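Hypothetical protein (Chromobacterium violaceum, PDB 2O3I) is of unknown function but belongs to the DUF917 family, combines two S-Me-THD-like domains in one chain and assembles as a pair of subunits. Local coordinates at residues Cys18-Gly23 and Asp249-Glu254; Arg32-Asn37 and Gly110-Val115; Pro152-Phe157 and Thr185-Met190; Gln189-Ile194 and Leu206-Met211; Gly328-Ser333 and Arg349-Ala354. The protein carries 2 engineered substitutions. One frame throughout, in Å; residues are numbered along the deposited sequence.

Contact 1 of 5, residues Cys18-Gly23 and Asp249-Glu254; sequences CFFGSG and DFLRRE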
# COMPACT_ATOMS: atom_id res chain seq x y z
N CYS A 18 25.73 15.28 -6.14
CA CYS A 18 25.19 14.92 -7.45
C CYS A 18 26.23 14.05 -8.18
O CYS A 18 25.89 13.02 -8.75
CB CYS A 18 24.89 16.18 -8.27
SG CYS A 18 24.27 15.88 -9.97
N PHE A 19 27.49 14.48 -8.15
CA PHE A 19 28.54 13.71 -8.80
C PHE A 19 28.70 12.35 -8.13
O PHE A 19 28.96 11.35 -8.81
CB PHE A 19 29.87 14.48 -8.77
CG PHE A 19 30.98 13.79 -9.52
CD1 PHE A 19 30.99 13.77 -10.91
CD2 PHE A 19 31.97 13.09 -8.83
CE1 PHE A 19 31.98 13.07 -11.61
CE2 PHE A 19 32.96 12.39 -9.52
CZ PHE A 19 32.96 12.38 -10.91
N PHE A 20 28.56 12.29 -6.81
CA PHE A 20 28.69 11.01 -6.10
C PHE A 20 27.38 10.21 -6.16
O PHE A 20 27.29 9.12 -5.59
CB PHE A 20 29.10 11.23 -4.63
CG PHE A 20 30.53 11.69 -4.45
CD1 PHE A 20 31.58 10.90 -4.89
CD2 PHE A 20 30.81 12.91 -3.84
CE1 PHE A 20 32.91 11.33 -4.75
CE2 PHE A 20 32.13 13.35 -3.69
CZ PHE A 20 33.18 12.55 -4.15
N GLY A 21 26.39 10.75 -6.86
CA GLY A 21 25.11 10.06 -6.96
C GLY A 21 25.01 9.03 -8.06
O GLY A 21 23.97 8.37 -8.21
N SER A 22 26.08 8.86 -8.84
CA SER A 22 26.12 7.91 -9.94
C SER A 22 24.91 8.08 -10.88
O SER A 22 24.27 7.10 -11.28
CB SER A 22 26.16 6.47 -9.40
OG SER A 22 26.35 5.53 -10.44
N GLY A 23 24.61 9.33 -11.22
CA GLY A 23 23.50 9.62 -12.12
C GLY A 23 22.14 9.79 -11.48
O GLY A 23 21.25 10.40 -12.07
N ASP A 249 42.25 14.16 -11.14
CA ASP A 249 43.36 14.62 -10.32
C ASP A 249 42.85 14.97 -8.92
O ASP A 249 43.39 14.49 -7.93
CB ASP A 249 44.05 15.83 -10.97
CG ASP A 249 44.89 15.45 -12.19
OD1 ASP A 249 44.94 14.25 -12.54
OD2 ASP A 249 45.52 16.35 -12.80
N PHE A 250 41.80 15.79 -8.86
CA PHE A 250 41.22 16.23 -7.59
C PHE A 250 40.78 15.04 -6.74
O PHE A 250 41.08 14.97 -5.54
CB PHE A 250 40.00 17.13 -7.83
CG PHE A 250 39.39 17.69 -6.56
CD1 PHE A 250 39.92 18.84 -5.97
CD2 PHE A 250 38.32 17.06 -5.94
CE1 PHE A 250 39.38 19.34 -4.79
CE2 PHE A 250 37.79 17.55 -4.76
CZ PHE A 250 38.32 18.69 -4.18
N LEU A 251 40.06 14.12 -7.36
CA LEU A 251 39.57 12.94 -6.67
C LEU A 251 40.70 12.16 -6.03
O LEU A 251 40.60 11.73 -4.88
CB LEU A 251 38.82 12.03 -7.64
CG LEU A 251 37.47 12.52 -8.19
CD1 LEU A 251 37.05 11.61 -9.35
CD2 LEU A 251 36.42 12.52 -7.10
N ARG A 252 41.78 11.98 -6.78
CA ARG A 252 42.92 11.22 -6.30
C ARG A 252 43.71 11.94 -5.20
O ARG A 252 43.94 11.37 -4.13
CB ARG A 252 43.85 10.89 -7.47
CG ARG A 252 45.00 9.97 -7.11
CD ARG A 252 45.92 9.75 -8.30
NE ARG A 252 46.54 10.99 -8.76
CZ ARG A 252 46.09 11.74 -9.76
NH1 ARG A 252 45.00 11.38 -10.44
NH2 ARG A 252 46.73 12.86 -10.09
N ARG A 253 44.09 13.18 -5.48
CA ARG A 253 44.88 13.99 -4.54
C ARG A 253 44.12 14.56 -3.34
O ARG A 253 44.66 14.60 -2.24
CB ARG A 253 45.54 15.14 -5.30
CG ARG A 253 46.41 14.68 -6.47
CD ARG A 253 46.90 15.87 -7.29
NE ARG A 253 47.62 15.43 -8.49
CZ ARG A 253 47.95 16.23 -9.50
NH1 ARG A 253 47.62 17.52 -9.47
NH2 ARG A 253 48.59 15.74 -10.56
N GLU A 254 42.88 14.99 -3.54
CA GLU A 254 42.11 15.58 -2.46
C GLU A 254 41.14 14.67 -1.71
O GLU A 254 40.86 14.90 -0.54
CB GLU A 254 41.34 16.80 -2.98
CG GLU A 254 42.23 17.95 -3.40
CD GLU A 254 42.95 18.59 -2.23
OE1 GLU A 254 43.79 19.48 -2.47
OE2 GLU A 254 42.67 18.22 -1.07

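Contact 2 of 5, residues Arg32-Asn37 and Gly110-Val115; sequences RHLAAN and GALGFV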
# COMPACT_ATOMS: atom_id res chain seq x y z
N ARG A 32 17.95 22.56 -5.24
CA ARG A 32 18.13 24.02 -5.21
C ARG A 32 16.83 24.71 -4.81
O ARG A 32 16.85 25.71 -4.11
CB ARG A 32 18.61 24.53 -6.57
CG ARG A 32 20.13 24.36 -6.78
CD ARG A 32 20.57 24.61 -8.22
NE ARG A 32 22.02 24.47 -8.38
CZ ARG A 32 22.64 24.31 -9.55
NH1 ARG A 32 21.94 24.27 -10.68
NH2 ARG A 32 23.96 24.17 -9.60
N HIS A 33 15.71 24.16 -5.26
CA HIS A 33 14.41 24.71 -4.91
C HIS A 33 14.22 24.71 -3.40
O HIS A 33 13.68 25.67 -2.84
CB HIS A 33 13.30 23.89 -5.56
CG HIS A 33 13.08 24.20 -7.01
ND1 HIS A 33 12.37 23.37 -7.85
CD2 HIS A 33 13.45 25.27 -7.76
CE1 HIS A 33 12.33 23.90 -9.06
NE2 HIS A 33 12.98 25.05 -9.03
N LEU A 34 14.66 23.64 -2.76
CA LEU A 34 14.52 23.51 -1.31
C LEU A 34 15.52 24.38 -0.55
O LEU A 34 15.17 25.03 0.44
CB LEU A 34 14.69 22.05 -0.89
CG LEU A 34 13.55 21.08 -1.22
CD1 LEU A 34 13.98 19.66 -0.89
CD2 LEU A 34 12.31 21.46 -0.41
N ALA A 35 16.76 24.40 -1.03
CA ALA A 35 17.82 25.18 -0.40
C ALA A 35 17.59 26.69 -0.49
O ALA A 35 18.00 27.44 0.39
CB ALA A 35 19.17 24.82 -1.01
N ALA A 36 16.93 27.12 -1.56
CA ALA A 36 16.66 28.54 -1.76
C ALA A 36 15.87 29.17 -0.61
O ALA A 36 16.01 30.36 -0.34
CB ALA A 36 15.90 28.75 -3.06
N ASN A 37 15.07 28.36 0.08
CA ASN A 37 14.26 28.87 1.19
C ASN A 37 14.83 28.62 2.58
O ASN A 37 14.16 28.90 3.58
CB ASN A 37 12.84 28.29 1.13
CG ASN A 37 12.05 28.82 -0.05
OD1 ASN A 37 11.86 30.03 -0.19
ND2 ASN A 37 11.57 27.91 -0.90
N GLY A 110 23.45 11.92 -2.92
CA GLY A 110 22.80 12.53 -4.07
C GLY A 110 22.38 13.94 -3.75
O GLY A 110 22.30 14.31 -2.58
N ALA A 111 22.09 14.72 -4.78
CA ALA A 111 21.70 16.12 -4.60
C ALA A 111 20.61 16.36 -3.56
O ALA A 111 20.72 17.30 -2.77
CB ALA A 111 21.27 16.71 -5.94
N LEU A 112 19.57 15.53 -3.54
CA LEU A 112 18.46 15.70 -2.60
C LEU A 112 18.72 15.15 -1.20
O LEU A 112 18.39 15.79 -0.19
CB LEU A 112 17.21 15.01 -3.12
CG LEU A 112 16.14 15.80 -3.86
CD1 LEU A 112 14.96 14.85 -4.07
CD2 LEU A 112 15.70 17.04 -3.05
N GLY A 113 19.27 13.94 -1.16
CA GLY A 113 19.55 13.25 0.08
C GLY A 113 20.10 14.04 1.24
O GLY A 113 19.47 14.10 2.30
N PHE A 114 21.27 14.63 1.06
CA PHE A 114 21.87 15.38 2.14
C PHE A 114 21.08 16.66 2.44
O PHE A 114 20.91 17.02 3.60
CB PHE A 114 23.34 15.69 1.81
CG PHE A 114 24.22 14.47 1.74
CD1 PHE A 114 24.38 13.64 2.84
CD2 PHE A 114 24.89 14.14 0.56
CE1 PHE A 114 25.19 12.49 2.78
CE2 PHE A 114 25.70 12.99 0.48
CZ PHE A 114 25.85 12.17 1.59
N VAL A 115 20.58 17.32 1.40
CA VAL A 115 19.81 18.55 1.55
C VAL A 115 18.57 18.31 2.42
O VAL A 115 18.36 19.00 3.42
CB VAL A 115 19.39 19.11 0.17
CG1 VAL A 115 18.54 20.37 0.33
CG2 VAL A 115 20.63 19.41 -0.66

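Contact 3 of 5, residues Pro152-Phe157 and Thr185-Met190; sequences PPTPAF and TVVEQM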
# COMPACT_ATOMS: atom_id res chain seq x y z
N PRO A 152 15.53 -3.25 11.21
CA PRO A 152 14.12 -3.39 10.84
C PRO A 152 13.72 -2.21 9.97
O PRO A 152 13.96 -1.07 10.33
CB PRO A 152 13.41 -3.41 12.19
CG PRO A 152 14.40 -4.09 13.07
CD PRO A 152 15.71 -3.42 12.67
N PRO A 153 13.13 -2.48 8.80
CA PRO A 153 12.71 -1.42 7.88
C PRO A 153 11.45 -0.68 8.30
O PRO A 153 11.21 0.45 7.86
CB PRO A 153 12.53 -2.17 6.55
CG PRO A 153 12.03 -3.50 7.00
CD PRO A 153 12.95 -3.81 8.17
N THR A 154 10.62 -1.32 9.12
CA THR A 154 9.38 -0.70 9.58
C THR A 154 9.38 -0.69 11.10
O THR A 154 10.11 -1.45 11.73
CB THR A 154 8.14 -1.48 9.10
OG1 THR A 154 8.09 -2.74 9.77
CG2 THR A 154 8.21 -1.71 7.60
N PRO A 155 8.55 0.16 11.72
CA PRO A 155 7.61 1.11 11.13
C PRO A 155 8.22 2.08 10.12
O PRO A 155 9.30 2.63 10.34
CB PRO A 155 7.06 1.85 12.34
CG PRO A 155 7.16 0.84 13.43
CD PRO A 155 8.52 0.25 13.18
N ALA A 156 7.52 2.27 9.01
CA ALA A 156 7.96 3.20 7.97
C ALA A 156 6.90 4.31 7.94
O ALA A 156 5.71 4.04 8.07
CB ALA A 156 8.03 2.51 6.63
N PHE A 157 7.33 5.56 7.79
CA PHE A 157 6.38 6.65 7.77
C PHE A 157 6.43 7.44 6.47
O PHE A 157 7.49 7.89 6.05
CB PHE A 157 6.65 7.60 8.96
CG PHE A 157 6.62 6.92 10.31
CD1 PHE A 157 5.41 6.54 10.89
CD2 PHE A 157 7.80 6.65 10.99
CE1 PHE A 157 5.38 5.89 12.14
CE2 PHE A 157 7.78 6.00 12.23
CZ PHE A 157 6.57 5.62 12.81
N THR A 185 12.94 -5.01 -0.11
CA THR A 185 12.30 -4.96 -1.42
C THR A 185 10.78 -4.94 -1.27
O THR A 185 10.10 -4.13 -1.90
CB THR A 185 12.71 -6.19 -2.29
OG1 THR A 185 14.12 -6.16 -2.54
CG2 THR A 185 11.97 -6.18 -3.63
N VAL A 186 10.26 -5.82 -0.41
CA VAL A 186 8.83 -5.90 -0.18
C VAL A 186 8.29 -4.56 0.33
O VAL A 186 7.28 -4.06 -0.15
CB VAL A 186 8.49 -7.00 0.86
CG1 VAL A 186 6.98 -7.13 1.01
CG2 VAL A 186 9.10 -8.33 0.43
N VAL A 187 8.98 -3.99 1.32
CA VAL A 187 8.57 -2.72 1.88
C VAL A 187 8.53 -1.65 0.79
O VAL A 187 7.57 -0.89 0.69
CB VAL A 187 9.53 -2.28 3.01
CG1 VAL A 187 9.33 -0.80 3.33
CG2 VAL A 187 9.28 -3.13 4.24
N GLU A 188 9.56 -1.61 -0.04
CA GLU A 188 9.62 -0.63 -1.11
C GLU A 188 8.49 -0.86 -2.11
O GLU A 188 7.91 0.09 -2.65
CB GLU A 188 10.97 -0.72 -1.82
CG GLU A 188 11.20 0.35 -2.85
CD GLU A 188 12.52 0.18 -3.55
OE1 GLU A 188 12.71 -0.85 -4.22
OE2 GLU A 188 13.39 1.08 -3.42
N GLN A 189 8.18 -2.13 -2.37
CA GLN A 189 7.12 -2.49 -3.30
C GLN A 189 5.76 -2.00 -2.82
O GLN A 189 4.86 -1.76 -3.61
CB GLN A 189 7.07 -4.00 -3.50
CG GLN A 189 8.20 -4.54 -4.35
CD GLN A 189 8.20 -6.05 -4.40
OE1 GLN A 189 9.05 -6.66 -5.04
NE2 GLN A 189 7.25 -6.67 -3.71
N MSE A 190 5.62 -1.87 -1.51
CA MSE A 190 4.35 -1.43 -0.94
C MSE A 190 4.28 0.08 -0.69
O MSE A 190 3.20 0.67 -0.73
CB MSE A 190 4.09 -2.18 0.36
CG MSE A 190 3.97 -3.67 0.16
SE MSE A 190 3.65 -4.59 1.81
CE MSE A 190 3.47 -6.39 1.12

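Contact 4 of 5, residues Gln189-Ile194 and Leu206-Met211; sequences QMLRPI and LAMWMM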
# COMPACT_ATOMS: atom_id res chain seq x y z
N GLN A 189 8.18 -2.13 -2.37
CA GLN A 189 7.12 -2.49 -3.30
C GLN A 189 5.76 -2.00 -2.82
O GLN A 189 4.86 -1.76 -3.61
CB GLN A 189 7.07 -4.00 -3.50
CG GLN A 189 8.20 -4.54 -4.35
CD GLN A 189 8.20 -6.05 -4.40
OE1 GLN A 189 9.05 -6.66 -5.04
NE2 GLN A 189 7.25 -6.67 -3.71
N MSE A 190 5.62 -1.87 -1.51
CA MSE A 190 4.35 -1.43 -0.94
C MSE A 190 4.28 0.08 -0.69
O MSE A 190 3.20 0.67 -0.73
CB MSE A 190 4.09 -2.18 0.36
CG MSE A 190 3.97 -3.67 0.16
SE MSE A 190 3.65 -4.59 1.81
CE MSE A 190 3.47 -6.39 1.12
N LEU A 191 5.44 0.69 -0.44
CA LEU A 191 5.50 2.12 -0.18
C LEU A 191 5.21 2.96 -1.42
O LEU A 191 4.40 3.88 -1.38
CB LEU A 191 6.87 2.50 0.38
CG LEU A 191 7.26 1.97 1.76
CD1 LEU A 191 8.70 2.34 2.05
CD2 LEU A 191 6.36 2.54 2.83
N ARG A 192 5.87 2.62 -2.52
CA ARG A 192 5.70 3.38 -3.75
C ARG A 192 4.26 3.49 -4.27
O ARG A 192 3.85 4.56 -4.72
CB ARG A 192 6.64 2.83 -4.83
CG ARG A 192 8.12 3.01 -4.49
CD ARG A 192 9.04 2.58 -5.64
NE ARG A 192 10.46 2.64 -5.29
CZ ARG A 192 11.15 3.76 -5.09
NH1 ARG A 192 10.56 4.94 -5.22
NH2 ARG A 192 12.43 3.70 -4.77
N PRO A 193 3.49 2.40 -4.24
CA PRO A 193 2.12 2.51 -4.74
C PRO A 193 1.25 3.43 -3.89
O PRO A 193 0.37 4.13 -4.40
CB PRO A 193 1.63 1.06 -4.72
CG PRO A 193 2.88 0.28 -4.97
CD PRO A 193 3.87 0.98 -4.07
N ILE A 194 1.50 3.42 -2.58
CA ILE A 194 0.75 4.26 -1.65
C ILE A 194 0.92 5.73 -2.02
O ILE A 194 -0.00 6.53 -1.84
CB ILE A 194 1.23 4.01 -0.20
CG1 ILE A 194 0.82 2.60 0.23
CG2 ILE A 194 0.65 5.05 0.74
CD1 ILE A 194 1.38 2.16 1.55
N LEU A 206 9.58 10.32 3.58
CA LEU A 206 9.75 8.97 4.12
C LEU A 206 10.67 8.98 5.33
O LEU A 206 11.67 9.70 5.37
CB LEU A 206 10.34 8.04 3.05
CG LEU A 206 10.89 6.68 3.53
CD1 LEU A 206 9.76 5.81 4.07
CD2 LEU A 206 11.59 6.00 2.36
N ALA A 207 10.30 8.19 6.33
CA ALA A 207 11.10 8.06 7.54
C ALA A 207 11.03 6.59 7.93
O ALA A 207 9.96 6.06 8.24
CB ALA A 207 10.54 8.95 8.65
N MSE A 208 12.19 5.93 7.91
CA MSE A 208 12.25 4.52 8.26
C MSE A 208 13.63 4.16 8.81
O MSE A 208 14.52 5.02 8.89
CB MSE A 208 11.93 3.65 7.03
CG MSE A 208 12.89 3.81 5.85
SE MSE A 208 12.29 2.82 4.28
CE MSE A 208 12.88 1.05 4.79
N TRP A 209 13.79 2.90 9.19
CA TRP A 209 15.06 2.42 9.74
C TRP A 209 15.51 3.16 11.01
O TRP A 209 16.66 3.59 11.13
CB TRP A 209 16.15 2.48 8.65
CG TRP A 209 16.09 1.33 7.67
CD1 TRP A 209 15.84 0.01 7.96
CD2 TRP A 209 16.36 1.37 6.26
NE1 TRP A 209 15.94 -0.76 6.84
CE2 TRP A 209 16.26 0.05 5.77
CE3 TRP A 209 16.67 2.40 5.36
CZ2 TRP A 209 16.46 -0.28 4.43
CZ3 TRP A 209 16.88 2.08 4.02
CH2 TRP A 209 16.77 0.75 3.56
N MSE A 210 14.59 3.31 11.95
CA MSE A 210 14.91 3.95 13.22
C MSE A 210 16.01 3.10 13.87
O MSE A 210 15.93 1.87 13.87
CB MSE A 210 13.68 4.00 14.11
CG MSE A 210 12.58 4.91 13.61
SE MSE A 210 11.03 4.87 14.79
CE MSE A 210 10.07 3.42 13.93
N MSE A 211 17.03 3.76 14.41
CA MSE A 211 18.14 3.03 15.03
C MSE A 211 18.62 3.59 16.36
O MSE A 211 18.56 4.80 16.61
CB MSE A 211 19.34 2.99 14.07
CG MSE A 211 19.03 2.37 12.70
SE MSE A 211 20.38 2.84 11.36
CE MSE A 211 20.15 1.39 10.15

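Contact 5 of 5, residues Gly328-Ser333 and Arg349-Ala354; sequences GQHVFS and RGRKAA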
# COMPACT_ATOMS: atom_id res chain seq x y z
N GLY A 328 30.89 26.37 -16.43
CA GLY A 328 29.53 26.15 -15.99
C GLY A 328 29.31 24.82 -15.31
O GLY A 328 30.27 24.15 -14.91
N GLN A 329 28.05 24.43 -15.16
CA GLN A 329 27.69 23.18 -14.52
C GLN A 329 28.47 22.02 -15.12
O GLN A 329 28.37 21.74 -16.31
CB GLN A 329 26.18 22.93 -14.66
CG GLN A 329 25.64 21.80 -13.79
CD GLN A 329 26.00 21.97 -12.32
OE1 GLN A 329 25.72 23.01 -11.72
NE2 GLN A 329 26.61 20.95 -11.74
N HIS A 330 29.26 21.35 -14.28
CA HIS A 330 30.08 20.23 -14.71
C HIS A 330 29.46 18.88 -14.41
O HIS A 330 29.70 17.91 -15.13
CB HIS A 330 31.45 20.31 -14.03
CG HIS A 330 32.20 21.58 -14.32
ND1 HIS A 330 32.58 21.94 -15.60
CD2 HIS A 330 32.66 22.56 -13.50
CE1 HIS A 330 33.23 23.10 -15.55
NE2 HIS A 330 33.29 23.49 -14.29
N VAL A 331 28.66 18.81 -13.33
CA VAL A 331 28.02 17.57 -12.92
C VAL A 331 26.49 17.56 -13.07
O VAL A 331 25.80 18.55 -12.77
CB VAL A 331 28.39 17.21 -11.45
CG1 VAL A 331 29.89 17.14 -11.32
CG2 VAL A 331 27.80 18.24 -10.48
N PHE A 332 25.97 16.44 -13.55
CA PHE A 332 24.54 16.29 -13.79
C PHE A 332 24.04 14.90 -13.43
O PHE A 332 24.75 13.91 -13.61
CB PHE A 332 24.22 16.50 -15.27
CG PHE A 332 24.48 17.89 -15.77
CD1 PHE A 332 23.43 18.80 -15.90
CD2 PHE A 332 25.76 18.28 -16.17
CE1 PHE A 332 23.64 20.07 -16.41
CE2 PHE A 332 25.99 19.55 -16.68
CZ PHE A 332 24.93 20.45 -16.81
N SER A 333 22.81 14.83 -12.94
CA SER A 333 22.18 13.55 -12.66
C SER A 333 21.45 13.31 -13.98
O SER A 333 21.27 14.24 -14.76
CB SER A 333 21.15 13.66 -11.53
OG SER A 333 20.00 14.37 -11.96
N ARG A 349 24.40 21.11 -24.19
CA ARG A 349 24.40 21.12 -25.65
C ARG A 349 25.53 21.99 -26.20
O ARG A 349 25.43 23.22 -26.21
CB ARG A 349 23.05 21.60 -26.17
N GLY A 350 26.60 21.35 -26.66
CA GLY A 350 27.72 22.09 -27.22
C GLY A 350 29.03 21.86 -26.51
O GLY A 350 30.09 22.22 -27.03
N ARG A 351 28.98 21.26 -25.32
CA ARG A 351 30.18 20.98 -24.54
C ARG A 351 30.54 19.50 -24.52
O ARG A 351 29.67 18.64 -24.59
CB ARG A 351 30.01 21.48 -23.10
CG ARG A 351 29.88 22.99 -22.98
CD ARG A 351 29.98 23.41 -21.53
NE ARG A 351 28.82 22.98 -20.75
CZ ARG A 351 28.81 22.88 -19.42
NH1 ARG A 351 29.89 23.16 -18.71
NH2 ARG A 351 27.70 22.49 -18.80
N LYS A 352 31.84 19.21 -24.40
CA LYS A 352 32.31 17.83 -24.38
C LYS A 352 32.09 17.20 -23.01
O LYS A 352 32.53 17.74 -21.99
CB LYS A 352 33.78 17.78 -24.77
N ALA A 353 31.42 16.05 -23.01
CA ALA A 353 31.13 15.33 -21.78
C ALA A 353 31.90 14.02 -21.68
O ALA A 353 32.14 13.34 -22.68
CB ALA A 353 29.63 15.06 -21.69
N ALA A 354 32.28 13.66 -20.45
CA ALA A 354 33.01 12.43 -20.20
C ALA A 354 32.23 11.55 -19.24
O ALA A 354 31.31 12.02 -18.56
CB ALA A 354 34.37 12.74 -19.62

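Contact 1 of 5, residues Cys18-Gly23 and Asp249-Glu254
Leu251 spreads its two methyls in front of the rings of Phe19 and Phe20, one to each. Its CD1 stands 4.2 Å from CE2 of Phe19, and CD2 lies 4.4 Å from CZ of Phe20; both methyls approach the rings at a slant. Phe19 and Leu251 reach toward each other from opposite directions across well-separated backbones: the CA atoms of Phe20 and Leu251 are 11.1 Å apart. In Phe19, CG lies anti to the backbone N (chi1 -176°), which carries the ring out across this gap. The two phenylalanines sit where helix 10-19 runs out: a type I turn spans Phe19 to Ser22, and the chain turns off the helix at Ser22, where phi becomes positive. Here the helix end, from the N-terminal S-Me-THD-like region, packs against helix 244-255 of the C-terminal one in an apolar core. Leu232 and Leu358 add to that core, and Arg228 makes a cation-pi contact with Phe20. The solvent side of helix 244-255 is quite different, looser and charged. There Asp249 gathers two arginines: NH2 of Arg252 gives OD1 of Asp249 a weak hydrogen bond of 3.3 Å within a salt bridge, while Arg253 NH2 is a long 3.8 Å from Asp249 OD2, pairing by charge alone. Farther along, exposed Glu254 forms a salt bridge with Lys231.

Contact 2 of 5, residues Arg32-Asn37 and Gly110-Val115
Leu34 and Leu112 meet crosswise, their side chains at about a right angle, with CD1 of Leu34 3.8 Å from CD2 of Leu112. Only the ends of the two branches come together. The Leu112 side chain leaves the backbone across the line to the other helix, and only its end swings nearer, at a first torsion (chi1 -97°) well off a staggered position. Val115, one turn further along, faces Leu34 more directly: its CG1 lies 4.4 Å from CB of Leu34, so the base of the leucine lies loosely beside the valine while its tip reaches the other leucine. Leu34 thus bridges two side chains spaced three apart on one face of helix 111-124, against which helix 28-35 packs. Both helices belong to the N-terminal S-Me-THD-like region, and the pairing between these segments is purely apolar. Ala111 extends the helix-helix interface toward Met28 and Ala31, and Val77 touches Leu34 from a nearby loop. Polar groups of segment 32-37 have other partners: Arg32, whose CB points away from segment 110-115, forms a salt bridge with Glu11, while ND2 of Asn37 bonds to the carbonyl O of Gln78.

Contact 3 of 5, residues Pro152-Phe157 and Thr185-Met190
Residues 152-157 pass helix 183-194 as a proline-rich loop that turns into strand 156-159, and the backbones come nearest at Pro153 and Val187, whose CA atoms are 7.4 Å apart. A cis peptide bond between Thr154 and Pro155 bends the loop just before the strand begins. Val187 carries the helix side of the contact, and a single methyl does nearly all the touching: CG2 of Val187 lies 3.8 Å from CG2 of Thr154 and 3.9 Å from CG of Pro153. The proline offers the rim of its ring, since its CB is also close, 4.1 Å from the same Val187 CG2. Both partners meet the valine at an oblique angle. Val187 sets CG1 anti to the backbone N (chi1 165°), which leaves CG2 anti to the carbonyl carbon and turned to the loop. In Thr154 the two branches divide the work: the methyl packs on the helix, while OG1 (chi1 69°) is hydrogen-bonded to the backbone N of Val170 on the neighbouring strand. Val170 also packs on Val187, and Met208 and Trp209 support Pro153 from strand 203-211. The helix looks outward as well: NE2 of Gln189 is hydrogen-bonded to OD1 of Asn197 of the second subunit. The arrangement is that of an alpha helix packed on a mixed beta sheet near strand 165-171, one of its two outermost strands within this chain, with an apolar layer between helix and sheet and the subunit interface close by.

Contact 4 of 5, residues Gln189-Ile194 and Leu206-Met211
Leu191 packs helix 183-194 onto strand 203-211 of the large mixed sheet, a helix-on-sheet contact whose two segments both lie in the C-terminal S-Me-THD-like region, although the sheet also takes strands from the N-terminal one. One methyl makes both contacts: CD1 of Leu191 lies 4.2 Å from CD1 of Leu206 and 4.3 Å from the selenium of Met208, which is modelled as selenomethionine. Leu206 and Met208 are two residues apart on an extended strand, which puts their side chains on the same face, toward the helix. The leucines cross at about a right angle. With CG anti to the backbone N (chi1 166°), Leu206 extends its CD1 toward Leu191. Beyond its selenium Met208 folds toward the next residue: CE of Met208 stands 3.6 Å above the ring plane of Trp209, over its centre, and Trp209 itself stacks with Tyr146. The backbone at Trp209 takes left-handed angles (phi 60°, psi 48°), an interruption in the regular strand. The helix is kinked at Pro193, whose N makes no bond to the preceding turn. Leu158, from the adjacent strand, touches both leucines. Everything that meets across these segments is methyl or selenium, buried and without a hydrogen bond, so the attraction rests on van der Waals contact and burial of apolar surface, with no directional bond between these segments.

Contact 5 of 5, residues Gly328-Ser333 and Arg349-Ala354
The guanidinium of Arg351 grips the carbonyl O of Gln329 with two nitrogens. NH2 of Arg351 gives the main bond, 2.7 Å to Gln329 O with an N-H...O angle of 150°, lying in the carbonyl plane; NH1 adds a weak one of 3.2 Å to that same Gln329 O. The bonds join the loop 328-333, which follows strand 319-324, to the residues leading into strand 352-358 of the antiparallel sheet. A bend at chi3 (-69°) turns the arginine chain so that its guanidinium meets the loop, while NE is held by the carbonyl O of Ser347. On the loop side, Gln329 turns its own amide back: NE2 of Gln329 donates to Val331 O at 2.7 Å, on a lone pair of that oxygen. Packing follows outward. Arg351 NH2 lies at the edge of the Phe332 ring, 4.0 Å from its CZ, with the guanidinium and ring planes 70° apart. One face of that ring is covered by CG of Gln329, 3.4 Å above the plane and toward the rim. Ser333 then caps helix 334-337. Nearby, His330 bonds through ND1 to the carbonyl O of Val324, and the carbonyl O of Gly328 stands 3.0 Å above the centre of the His330 ring.

From the N terminus, contact 1 opens at the end of helix 10-19 and closes only on helix 244-255, so contacts 2, 3 and 4 are all nested in its long loop. Contact 2 ties two helices together before contact 3 begins. Contacts 3 and 4 follow in succession, sharing Gln189 and Met190: helix 183-194 ends the first loop and starts the second, both on one mixed sheet and beside the second subunit. Contact 5 lies after contact 1 in the chain and closes a short loop at the antiparallel sheet. It still touches earlier pieces, through Phe19 against Val331 and a probable hydrogen bond from Arg32 to Gln329. Contacts 3 and 5 are about 36 Å apart between centres.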